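Local coordinates for fructuronate-tagaturonate epimerase UxaE from Cohnella laeviribosi in complex with 1 glycerol (Cohnella laeviribosi, PDB 6IL9), which interconverts fructuronate and tagaturonate by epimerisation, using a TIM-barrel fold that carries a bound zinc ion, at residues A[308-313]-A[405-410]; A[369-374]-A[474-479]; A[389-394]-A[436-441]; A[412-417]-A[426-431]. All blocks are in the same frame, centred on the assembly; numbering follows the deposited sequence.

Interaction 1. Residues A[308-313]-A[405-410]; sequences EFQKGI and YHVTTN
Gln310 meets Thr408 with both ends of its amide, and this pair of hydrogen bonds is the direct polar link between two loops. Gln310 OE1 accepts from the backbone N of Thr408 at 3.1 Å, with the donor tilted 35° out of the carbonyl plane. Gln310 NE2 donates to Thr408 OG1 at 3.0 Å, nearly in the amide plane, the two side chains crossing at about a right angle. The same NE2 reaches Glu308 OE1 at 2.9 Å, while Gln436 NE2 supplies a further donor to OE1. With donors and acceptors set out in this way, the rotation of the amide is well defined, a worked example of how one buried glutamine can order a junction between loops.

Water extends the polar contact. One molecule donates to Glu308 OE1 at 2.8 Å and lies in the plane of the His406 ring at its edge, 2.7 Å from His406 NE2. Another accepts from the backbone N of Lys311 and donates to His406 O.

Apolar contact is thinner. Lys311 CE comes within 4.2 Å of Tyr405 CD1, the aliphatic chain, bent at chi2 (-54°), crossing the tyrosine obliquely. Their polar ends part company: Lys311 NZ bonds to Ser344 OG and a glycerol, Tyr405 OH to Tyr442 OH.

Segment 308-313, with its type II turn from Gln310 to Ile313, follows barrel strand 300-302 and carries the Lys311 side chain to about 6 Å from the zinc ion. Segment 405-410 follows helix 384-402, and helix 432-440 flanks both loops, its Gln436 bonding to each.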
# COMPACT_ATOMS: atom_id res chain seq x y z
N GLU A 308 -13.96 -6.33 11.84
CA GLU A 308 -12.92 -5.31 11.87
C GLU A 308 -11.62 -5.81 11.25
O GLU A 308 -11.21 -6.95 11.47
CB GLU A 308 -12.62 -4.86 13.30
CG GLU A 308 -13.82 -4.31 14.04
CD GLU A 308 -13.42 -3.84 15.43
OE1 GLU A 308 -12.50 -3.01 15.52
OE2 GLU A 308 -14.03 -4.33 16.40
N PHE A 309 -10.98 -4.91 10.51
CA PHE A 309 -9.67 -5.11 9.89
C PHE A 309 -8.73 -4.08 10.51
O PHE A 309 -8.50 -3.02 9.92
CB PHE A 309 -9.73 -4.92 8.35
CG PHE A 309 -10.21 -6.13 7.59
CD1 PHE A 309 -11.53 -6.57 7.70
CD2 PHE A 309 -9.35 -6.78 6.72
CE1 PHE A 309 -11.96 -7.68 6.97
CE2 PHE A 309 -9.77 -7.89 5.99
CZ PHE A 309 -11.08 -8.34 6.12
N GLN A 310 -8.19 -4.39 11.69
CA GLN A 310 -7.26 -3.49 12.36
C GLN A 310 -5.83 -3.78 11.92
O GLN A 310 -5.50 -4.89 11.49
CB GLN A 310 -7.35 -3.64 13.88
CG GLN A 310 -8.68 -3.16 14.46
CD GLN A 310 -8.66 -3.15 15.96
OE1 GLN A 310 -7.60 -3.04 16.57
NE2 GLN A 310 -9.83 -3.25 16.57
N LYS A 311 -4.98 -2.76 12.05
CA LYS A 311 -3.57 -2.92 11.71
C LYS A 311 -2.90 -3.97 12.59
O LYS A 311 -3.08 -3.98 13.81
CB LYS A 311 -2.82 -1.59 11.88
CG LYS A 311 -3.33 -0.45 11.02
CD LYS A 311 -3.36 -0.84 9.56
CE LYS A 311 -3.62 0.40 8.69
NZ LYS A 311 -4.13 0.05 7.34
N GLY A 312 -2.10 -4.84 11.96
CA GLY A 312 -1.13 -5.67 12.65
C GLY A 312 -1.62 -7.04 13.06
O GLY A 312 -0.81 -7.90 13.43
N ILE A 313 -2.93 -7.27 13.00
CA ILE A 313 -3.53 -8.46 13.58
C ILE A 313 -4.44 -9.12 12.55
O ILE A 313 -4.73 -8.55 11.50
CB ILE A 313 -4.31 -8.11 14.85
CG1 ILE A 313 -5.43 -7.11 14.53
CG2 ILE A 313 -3.35 -7.55 15.91
CD1 ILE A 313 -6.50 -7.05 15.66
N TYR A 405 -4.78 6.09 13.94
CA TYR A 405 -5.17 4.74 13.56
C TYR A 405 -6.09 4.21 14.63
O TYR A 405 -5.79 4.33 15.82
CB TYR A 405 -3.94 3.84 13.40
CG TYR A 405 -3.04 4.30 12.28
CD1 TYR A 405 -3.25 3.86 10.98
CD2 TYR A 405 -2.01 5.20 12.50
CE1 TYR A 405 -2.46 4.28 9.94
CE2 TYR A 405 -1.20 5.63 11.46
CZ TYR A 405 -1.44 5.17 10.18
OH TYR A 405 -0.65 5.57 9.12
N HIS A 406 -7.22 3.63 14.22
CA HIS A 406 -8.18 3.10 15.18
C HIS A 406 -7.79 1.68 15.55
O HIS A 406 -7.82 0.77 14.71
CB HIS A 406 -9.60 3.11 14.62
CG HIS A 406 -10.60 2.48 15.54
ND1 HIS A 406 -11.13 3.14 16.63
CD2 HIS A 406 -11.12 1.23 15.57
CE1 HIS A 406 -11.96 2.34 17.27
NE2 HIS A 406 -11.98 1.17 16.65
N VAL A 407 -7.40 1.47 16.82
CA VAL A 407 -7.03 0.16 17.32
C VAL A 407 -7.67 -0.04 18.69
O VAL A 407 -8.01 0.91 19.39
CB VAL A 407 -5.50 -0.01 17.42
CG1 VAL A 407 -4.86 0.02 16.02
CG2 VAL A 407 -4.89 1.09 18.32
N THR A 408 -7.84 -1.31 19.08
CA THR A 408 -8.35 -1.63 20.41
C THR A 408 -7.28 -2.29 21.27
O THR A 408 -7.57 -3.13 22.12
CB THR A 408 -9.60 -2.51 20.32
OG1 THR A 408 -9.33 -3.66 19.50
CG2 THR A 408 -10.77 -1.73 19.73
N THR A 409 -6.03 -1.89 21.05
CA THR A 409 -4.87 -2.44 21.75
C THR A 409 -5.05 -2.44 23.26
O THR A 409 -5.44 -1.43 23.85
CB THR A 409 -3.66 -1.60 21.39
OG1 THR A 409 -3.64 -1.38 19.97
CG2 THR A 409 -2.37 -2.26 21.84
N ASN A 410 -4.72 -3.57 23.87
CA ASN A 410 -4.71 -3.67 25.33
C ASN A 410 -3.25 -3.68 25.78
O ASN A 410 -2.59 -4.72 25.76
CB ASN A 410 -5.44 -4.93 25.79
CG ASN A 410 -5.48 -5.02 27.29
OD1 ASN A 410 -5.09 -4.08 27.97
ND2 ASN A 410 -5.94 -6.15 27.82
O HOH W 1 -13.41 -1.05 17.26
O HOH W 2 -6.74 -4.84 19.27
O HOH W 3 -6.15 -0.22 12.70

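Interaction 2. Residues A[369-374]-A[474-479]; sequences GTNWLE and AALRSH
Thr370 and His479 reach toward each other tip to tip, and His479 NE2 donates to Thr370 OG1 at 2.8 Å, with the hydroxyl tilted slightly from the ring plane. Two torsions prepare this meeting. The imidazole CG stands anti to the backbone N (chi1 -176°), and on the other helix the threonine OG1 also lies anti to its own backbone N. Thr370 OG1 has a second partner in Asp347 OD2, so the hydroxyl is gripped from two residues.

Glu374 takes the face of the same ring. Its chain bends at chi2, bringing CD toward the ring; OE2 lies over the centre of the imidazole, 3.3 Å from His479 CG. The carboxylate and ring planes are 35° apart. Although Glu374 OE2 is 3.4 Å from His479 ND1, the angle is too poor for a hydrogen bond. Glu374 OE1 turns to a salt bridge with Arg377 and also rests 3.7 Å from Ala475 CB.

Leu476 fills in beside these polar groups. Its CD2 lies 3.7 Å from Asn371 OD1, the two side chains crossing at about a right angle, and 4.2 Å from Glu374 CB. The asparagine amide itself is held by Gly97 O and His107 NE2.

The segment axes approach to 10.2 Å with their N-to-C directions 135° apart. Helix 369-382 follows the last barrel strand, 363-367, and the backbone N of its Thr370 binds the phosphate of the phosphoserine at position 346; helix 469-487, the final helix of the chain, packs against it, while helices 432-440 and 442-446 take up Leu373 and Trp372.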
# COMPACT_ATOMS: atom_id res chain seq x y z
N GLY A 369 2.29 -1.43 6.73
CA GLY A 369 2.93 -1.44 8.03
C GLY A 369 3.55 -2.77 8.42
O GLY A 369 4.50 -2.81 9.21
N THR A 370 3.03 -3.88 7.89
CA THR A 370 3.61 -5.18 8.23
C THR A 370 5.05 -5.28 7.75
O THR A 370 5.85 -6.00 8.34
CB THR A 370 2.78 -6.32 7.63
OG1 THR A 370 2.95 -7.50 8.42
CG2 THR A 370 3.17 -6.61 6.17
N ASN A 371 5.40 -4.53 6.70
CA ASN A 371 6.77 -4.53 6.21
C ASN A 371 7.69 -3.73 7.13
O ASN A 371 8.88 -4.07 7.27
CB ASN A 371 6.76 -4.00 4.77
CG ASN A 371 5.83 -4.81 3.88
OD1 ASN A 371 5.99 -6.02 3.77
ND2 ASN A 371 4.85 -4.15 3.27
N TRP A 372 7.14 -2.70 7.77
CA TRP A 372 7.85 -2.00 8.84
C TRP A 372 7.99 -2.89 10.07
O TRP A 372 9.05 -2.91 10.71
CB TRP A 372 7.09 -0.70 9.15
CG TRP A 372 7.03 -0.25 10.58
CD1 TRP A 372 5.96 -0.38 11.44
CD2 TRP A 372 8.04 0.45 11.31
NE1 TRP A 372 6.27 0.17 12.67
CE2 TRP A 372 7.53 0.70 12.61
CE3 TRP A 372 9.33 0.90 10.99
CZ2 TRP A 372 8.28 1.36 13.59
CZ3 TRP A 372 10.06 1.57 11.96
CH2 TRP A 372 9.53 1.78 13.25
N LEU A 373 6.96 -3.67 10.40
CA LEU A 373 7.09 -4.53 11.58
C LEU A 373 8.13 -5.62 11.36
O LEU A 373 8.77 -6.06 12.32
CB LEU A 373 5.74 -5.15 11.95
CG LEU A 373 4.70 -4.21 12.57
CD1 LEU A 373 3.44 -5.00 12.94
CD2 LEU A 373 5.23 -3.46 13.80
N GLU A 374 8.33 -6.08 10.12
CA GLU A 374 9.41 -7.04 9.89
C GLU A 374 10.77 -6.40 10.09
O GLU A 374 11.71 -7.08 10.52
CB GLU A 374 9.32 -7.63 8.49
CG GLU A 374 8.17 -8.61 8.32
CD GLU A 374 8.19 -9.76 9.31
OE1 GLU A 374 9.29 -10.28 9.63
OE2 GLU A 374 7.09 -10.15 9.78
N ALA A 474 15.13 -11.95 3.68
CA ALA A 474 14.64 -13.30 3.95
C ALA A 474 13.35 -13.25 4.74
O ALA A 474 12.44 -14.07 4.53
CB ALA A 474 15.68 -14.12 4.71
N ALA A 475 13.25 -12.30 5.67
CA ALA A 475 12.03 -12.16 6.45
C ALA A 475 10.87 -11.72 5.57
O ALA A 475 9.75 -12.22 5.72
CB ALA A 475 12.25 -11.17 7.59
N LEU A 476 11.10 -10.78 4.64
CA LEU A 476 10.02 -10.37 3.75
C LEU A 476 9.58 -11.52 2.86
O LEU A 476 8.38 -11.75 2.68
CB LEU A 476 10.45 -9.16 2.92
CG LEU A 476 10.69 -7.88 3.70
CD1 LEU A 476 11.33 -6.86 2.79
CD2 LEU A 476 9.38 -7.33 4.31
N ARG A 477 10.54 -12.25 2.28
CA ARG A 477 10.19 -13.39 1.44
C ARG A 477 9.32 -14.37 2.20
O ARG A 477 8.31 -14.86 1.67
CB ARG A 477 11.46 -14.09 0.94
CG ARG A 477 12.22 -13.23 -0.06
CD ARG A 477 13.30 -14.04 -0.78
NE ARG A 477 14.23 -14.67 0.16
CZ ARG A 477 15.40 -14.14 0.53
NH1 ARG A 477 15.79 -12.97 0.05
NH2 ARG A 477 16.19 -14.80 1.37
N SER A 478 9.66 -14.64 3.46
CA SER A 478 8.90 -15.62 4.23
C SER A 478 7.53 -15.08 4.60
O SER A 478 6.51 -15.77 4.49
CB SER A 478 9.69 -15.98 5.50
OG SER A 478 8.91 -16.79 6.36
N HIS A 479 7.48 -13.83 5.06
CA HIS A 479 6.27 -13.25 5.60
C HIS A 479 5.28 -12.89 4.49
O HIS A 479 4.10 -13.26 4.56
CB HIS A 479 6.64 -12.02 6.43
CG HIS A 479 5.48 -11.39 7.13
ND1 HIS A 479 4.78 -12.01 8.13
CD2 HIS A 479 4.91 -10.17 6.97
CE1 HIS A 479 3.82 -11.21 8.56
NE2 HIS A 479 3.88 -10.08 7.87

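Interaction 3. Residues A[389-394]-A[436-441]; sequences RMHQYA and QLLHIT
Leu437 lays its CD2 methyl over one face of the His391 ring, a CH-pi contact 4.1 Å from the ring centroid and 15° off the normal, displaced toward the rim. The two side chains cross at about a right angle. His391 CG stands anti to the backbone N (chi1 177°), and Tyr387 OH hydrogen-bonds to ND1. The Leu438 side chain also crosses that of His391 at about a right angle, its CD2 obliquely placed 4.2 Å from His391 ND1. Helices 384-402 and 432-440 thus exemplify near-perpendicular packing outside the barrel wall, their segment axes 9.8 Å apart and 88° to each other. At such a crossing a small residue lets the backbones come close: Ala394 CB lies 3.9 Å from Leu437 CD1 and 3.5 Å from Thr441 OG1. Thr441, just past the end of helix 432-440, turns its hydroxyl back to that helix and donates to Leu437 O at 2.7 Å, in the carbonyl plane and on a lone pair. An alanine in place of Thr441 would probably leave the Leu437 carbonyl without this donor and open a gap against Ala394 CB. Phe398 and Ala401 continue the same face of helix 384-402, touching Leu437 and Thr441 respectively.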
# COMPACT_ATOMS: atom_id res chain seq x y z
N ARG A 389 14.76 0.54 23.56
CA ARG A 389 14.55 1.98 23.56
C ARG A 389 13.35 2.37 22.70
O ARG A 389 12.56 3.24 23.09
CB ARG A 389 15.82 2.69 23.10
CG ARG A 389 16.96 2.56 24.11
CD ARG A 389 18.22 3.21 23.58
NE ARG A 389 17.94 4.56 23.11
CZ ARG A 389 18.24 5.02 21.90
NH1 ARG A 389 18.84 4.22 21.02
NH2 ARG A 389 17.94 6.26 21.58
N MET A 390 13.21 1.75 21.53
CA MET A 390 12.08 2.06 20.64
C MET A 390 10.76 1.60 21.24
O MET A 390 9.75 2.32 21.17
CB MET A 390 12.30 1.42 19.26
CG MET A 390 13.51 1.98 18.49
SD MET A 390 13.80 1.26 16.82
CE MET A 390 12.36 1.87 15.93
N HIS A 391 10.74 0.40 21.83
CA HIS A 391 9.51 -0.14 22.41
C HIS A 391 9.05 0.73 23.58
O HIS A 391 7.87 1.09 23.67
CB HIS A 391 9.78 -1.59 22.84
CG HIS A 391 8.64 -2.29 23.53
ND1 HIS A 391 8.11 -3.48 23.07
CD2 HIS A 391 7.99 -2.01 24.69
CE1 HIS A 391 7.17 -3.89 23.90
NE2 HIS A 391 7.07 -3.01 24.88
N GLN A 392 9.99 1.13 24.44
CA GLN A 392 9.63 1.97 25.58
C GLN A 392 9.11 3.33 25.13
O GLN A 392 8.14 3.86 25.70
CB GLN A 392 10.83 2.13 26.51
CG GLN A 392 10.48 2.70 27.88
CD GLN A 392 9.42 1.88 28.61
OE1 GLN A 392 9.55 0.66 28.78
NE2 GLN A 392 8.37 2.56 29.07
N TYR A 393 9.73 3.91 24.10
CA TYR A 393 9.27 5.18 23.56
C TYR A 393 7.87 5.05 22.99
O TYR A 393 7.02 5.92 23.20
CB TYR A 393 10.25 5.66 22.49
CG TYR A 393 10.10 7.10 22.04
CD1 TYR A 393 9.28 7.43 20.96
CD2 TYR A 393 10.82 8.12 22.64
CE1 TYR A 393 9.15 8.73 20.53
CE2 TYR A 393 10.70 9.42 22.21
CZ TYR A 393 9.87 9.73 21.16
OH TYR A 393 9.76 11.03 20.73
N ALA A 394 7.62 3.96 22.25
CA ALA A 394 6.28 3.72 21.73
C ALA A 394 5.25 3.66 22.86
O ALA A 394 4.16 4.22 22.74
CB ALA A 394 6.28 2.42 20.92
N GLN A 436 0.56 -4.09 17.43
CA GLN A 436 -0.16 -2.85 17.18
C GLN A 436 0.58 -1.65 17.76
O GLN A 436 0.59 -0.57 17.15
CB GLN A 436 -1.57 -2.93 17.75
CG GLN A 436 -2.43 -3.96 17.02
CD GLN A 436 -3.90 -3.73 17.27
OE1 GLN A 436 -4.32 -3.57 18.41
NE2 GLN A 436 -4.68 -3.71 16.20
N LEU A 437 1.20 -1.83 18.92
CA LEU A 437 1.96 -0.76 19.56
C LEU A 437 3.04 -0.24 18.63
O LEU A 437 3.19 0.97 18.44
CB LEU A 437 2.58 -1.29 20.85
CG LEU A 437 3.63 -0.42 21.53
CD1 LEU A 437 2.96 0.82 22.11
CD2 LEU A 437 4.37 -1.21 22.61
N LEU A 438 3.81 -1.16 18.03
CA LEU A 438 4.90 -0.75 17.14
C LEU A 438 4.39 -0.37 15.75
O LEU A 438 5.00 0.49 15.09
CB LEU A 438 5.94 -1.88 17.04
CG LEU A 438 7.08 -1.91 18.08
CD1 LEU A 438 7.99 -0.71 17.92
CD2 LEU A 438 6.55 -1.97 19.53
N HIS A 439 3.28 -0.96 15.30
CA HIS A 439 2.78 -0.71 13.95
C HIS A 439 2.43 0.77 13.79
O HIS A 439 2.85 1.41 12.82
CB HIS A 439 1.54 -1.58 13.69
CG HIS A 439 1.06 -1.60 12.26
ND1 HIS A 439 0.65 -0.47 11.59
CD2 HIS A 439 0.88 -2.64 11.41
CE1 HIS A 439 0.26 -0.80 10.37
NE2 HIS A 439 0.38 -2.11 10.23
N ILE A 440 1.70 1.31 14.76
CA ILE A 440 1.06 2.61 14.62
C ILE A 440 1.98 3.76 15.02
O ILE A 440 1.73 4.90 14.63
CB ILE A 440 -0.24 2.51 15.45
CG1 ILE A 440 -1.38 1.93 14.62
CG2 ILE A 440 -0.64 3.77 16.08
CD1 ILE A 440 -1.21 0.55 14.17
N THR A 441 3.06 3.47 15.74
CA THR A 441 4.00 4.48 16.22
C THR A 441 5.18 4.67 15.28
O THR A 441 6.16 5.30 15.68
CB THR A 441 4.50 4.13 17.64
OG1 THR A 441 5.02 2.79 17.67
CG2 THR A 441 3.36 4.27 18.68

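Interaction 4. Residues A[412-417]-A[426-431]; sequences NNIRPL and PSYMNE
Ile414 CG2, 3.7 Å from Tyr428 CE1, and Leu417 CD2, 3.7 Å from Tyr428 CE2, approach the Tyr428 ring obliquely from one side; the Arg415 guanidinium is on the other, its CZ 5.3 Å from the ring centroid, a long and at most weak cation-pi attraction. At the edge, Tyr428 OH donates to Arg415 O at 2.8 Å, from above the carbonyl plane. The guanidinium is also met at its edge: Arg415 NH2 donates to Ser427 OG at 2.9 Å, nearly straight (162°) and in plane. The same NH2 forms a salt bridge with Glu431 OE2 at 2.8 Å, its hydrogen bond weak because the angle is poor. One water ties Arg415 N and NE to Glu431 OE1, while Ser427 OG also bonds to Glu424 O. An alanine at Tyr428 would probably leave Arg415 O without its hydroxyl donor and open a gap beside Ile414 and Leu417. Here a long connection, joining helix 384-402 to helix 432-440, folds back on itself; Ile414, Leu417 and Tyr428 meet His391 of the first helix, and Glu431 occupies the N-cap position of the second.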
# COMPACT_ATOMS: atom_id res chain seq x y z
N ASN A 412 -2.21 -3.68 28.66
CA ASN A 412 -2.06 -4.57 29.80
C ASN A 412 -1.63 -5.98 29.39
O ASN A 412 -1.17 -6.75 30.24
CB ASN A 412 -3.38 -4.63 30.59
CG ASN A 412 -3.19 -5.13 32.00
OD1 ASN A 412 -3.87 -6.07 32.44
ND2 ASN A 412 -2.24 -4.54 32.71
N ASN A 413 -1.77 -6.34 28.11
CA ASN A 413 -1.34 -7.66 27.64
C ASN A 413 0.16 -7.72 27.34
O ASN A 413 0.69 -8.81 27.13
CB ASN A 413 -2.10 -8.06 26.37
CG ASN A 413 -3.51 -8.50 26.64
OD1 ASN A 413 -3.85 -8.90 27.76
ND2 ASN A 413 -4.36 -8.46 25.61
N ILE A 414 0.83 -6.58 27.30
CA ILE A 414 2.22 -6.52 26.86
C ILE A 414 3.14 -6.68 28.07
O ILE A 414 3.07 -5.87 29.01
CB ILE A 414 2.51 -5.22 26.11
CG1 ILE A 414 1.48 -5.01 24.98
CG2 ILE A 414 3.93 -5.23 25.53
CD1 ILE A 414 1.62 -3.66 24.26
N ARG A 415 4.00 -7.69 28.06
CA ARG A 415 4.93 -7.89 29.16
C ARG A 415 5.84 -6.68 29.31
O ARG A 415 6.30 -6.11 28.31
CB ARG A 415 5.79 -9.15 28.94
CG ARG A 415 5.09 -10.48 29.15
CD ARG A 415 5.92 -11.63 28.56
NE ARG A 415 6.02 -11.50 27.11
CZ ARG A 415 6.89 -12.14 26.33
NH1 ARG A 415 7.76 -13.00 26.84
NH2 ARG A 415 6.86 -11.92 25.02
N PRO A 416 6.12 -6.24 30.54
CA PRO A 416 7.09 -5.16 30.73
C PRO A 416 8.45 -5.57 30.21
O PRO A 416 8.85 -6.73 30.33
CB PRO A 416 7.11 -4.95 32.25
CG PRO A 416 5.79 -5.54 32.73
CD PRO A 416 5.50 -6.67 31.81
N LEU A 417 9.16 -4.60 29.62
CA LEU A 417 10.47 -4.88 29.03
C LEU A 417 11.42 -5.47 30.06
O LEU A 417 12.22 -6.36 29.74
CB LEU A 417 11.04 -3.59 28.43
CG LEU A 417 10.55 -3.15 27.05
CD1 LEU A 417 11.10 -1.77 26.69
CD2 LEU A 417 10.94 -4.18 25.98
N PRO A 426 12.20 -10.69 20.34
CA PRO A 426 11.49 -10.90 19.07
C PRO A 426 10.09 -11.47 19.22
O PRO A 426 9.27 -11.29 18.31
CB PRO A 426 12.41 -11.88 18.32
CG PRO A 426 13.78 -11.59 18.86
CD PRO A 426 13.54 -11.31 20.32
N SER A 427 9.80 -12.14 20.34
CA SER A 427 8.47 -12.71 20.55
C SER A 427 7.39 -11.63 20.59
O SER A 427 6.22 -11.92 20.29
CB SER A 427 8.45 -13.54 21.84
OG SER A 427 8.70 -12.76 22.99
N TYR A 428 7.74 -10.39 20.95
CA TYR A 428 6.76 -9.31 20.91
C TYR A 428 6.13 -9.18 19.53
O TYR A 428 4.93 -8.87 19.41
CB TYR A 428 7.41 -7.98 21.26
CG TYR A 428 7.67 -7.72 22.72
CD1 TYR A 428 6.63 -7.75 23.66
CD2 TYR A 428 8.95 -7.39 23.16
CE1 TYR A 428 6.88 -7.47 25.00
CE2 TYR A 428 9.20 -7.12 24.50
CZ TYR A 428 8.17 -7.16 25.41
OH TYR A 428 8.45 -6.88 26.73
N MET A 429 6.92 -9.37 18.47
CA MET A 429 6.40 -9.16 17.12
C MET A 429 5.55 -10.32 16.63
O MET A 429 5.11 -10.32 15.47
CB MET A 429 7.56 -8.87 16.15
CG MET A 429 8.16 -7.45 16.33
SD MET A 429 7.03 -6.02 16.20
CE MET A 429 6.56 -5.81 17.94
N ASN A 430 5.27 -11.28 17.51
CA ASN A 430 4.28 -12.32 17.26
C ASN A 430 2.99 -12.10 18.04
O ASN A 430 2.08 -12.91 17.93
CB ASN A 430 4.83 -13.70 17.62
CG ASN A 430 5.98 -14.11 16.74
OD1 ASN A 430 6.01 -13.77 15.55
ND2 ASN A 430 6.94 -14.83 17.31
N GLU A 431 2.88 -11.02 18.82
CA GLU A 431 1.74 -10.80 19.70
C GLU A 431 0.85 -9.68 19.19
O GLU A 431 1.35 -8.67 18.68
CB GLU A 431 2.21 -10.46 21.11
CG GLU A 431 3.07 -11.55 21.72
CD GLU A 431 3.84 -11.07 22.93
OE1 GLU A 431 3.76 -9.85 23.25
OE2 GLU A 431 4.51 -11.91 23.57
O HOH W 4 3.98 -9.59 25.84
O HOH W 5 8.88 -15.09 25.44

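Overall arrangement
Followed from the N terminus, the chain leaves barrel strand 300-302 and opens interaction 1, then interaction 2 after the last strand, on helix 369-382, and interaction 3 on helix 384-402. Interaction 1 closes at 405-410, so it crosses both. The connection that follows opens and closes interaction 4, the shortest loop, within interaction 3; segment 436-441 closes interaction 3, and helix 469-487 closes interaction 2 around both. Ile440 packing joins interactions 1 and 3, Trp372 NE1 bonding to Leu438 O joins 2 and 3, and Leu373 on Met429 joins 2 and 4. Interactions 1 and 2 tie segments following barrel strands to later chain; 3 and 4 hold helices 384-402 and 432-440 and their connection together.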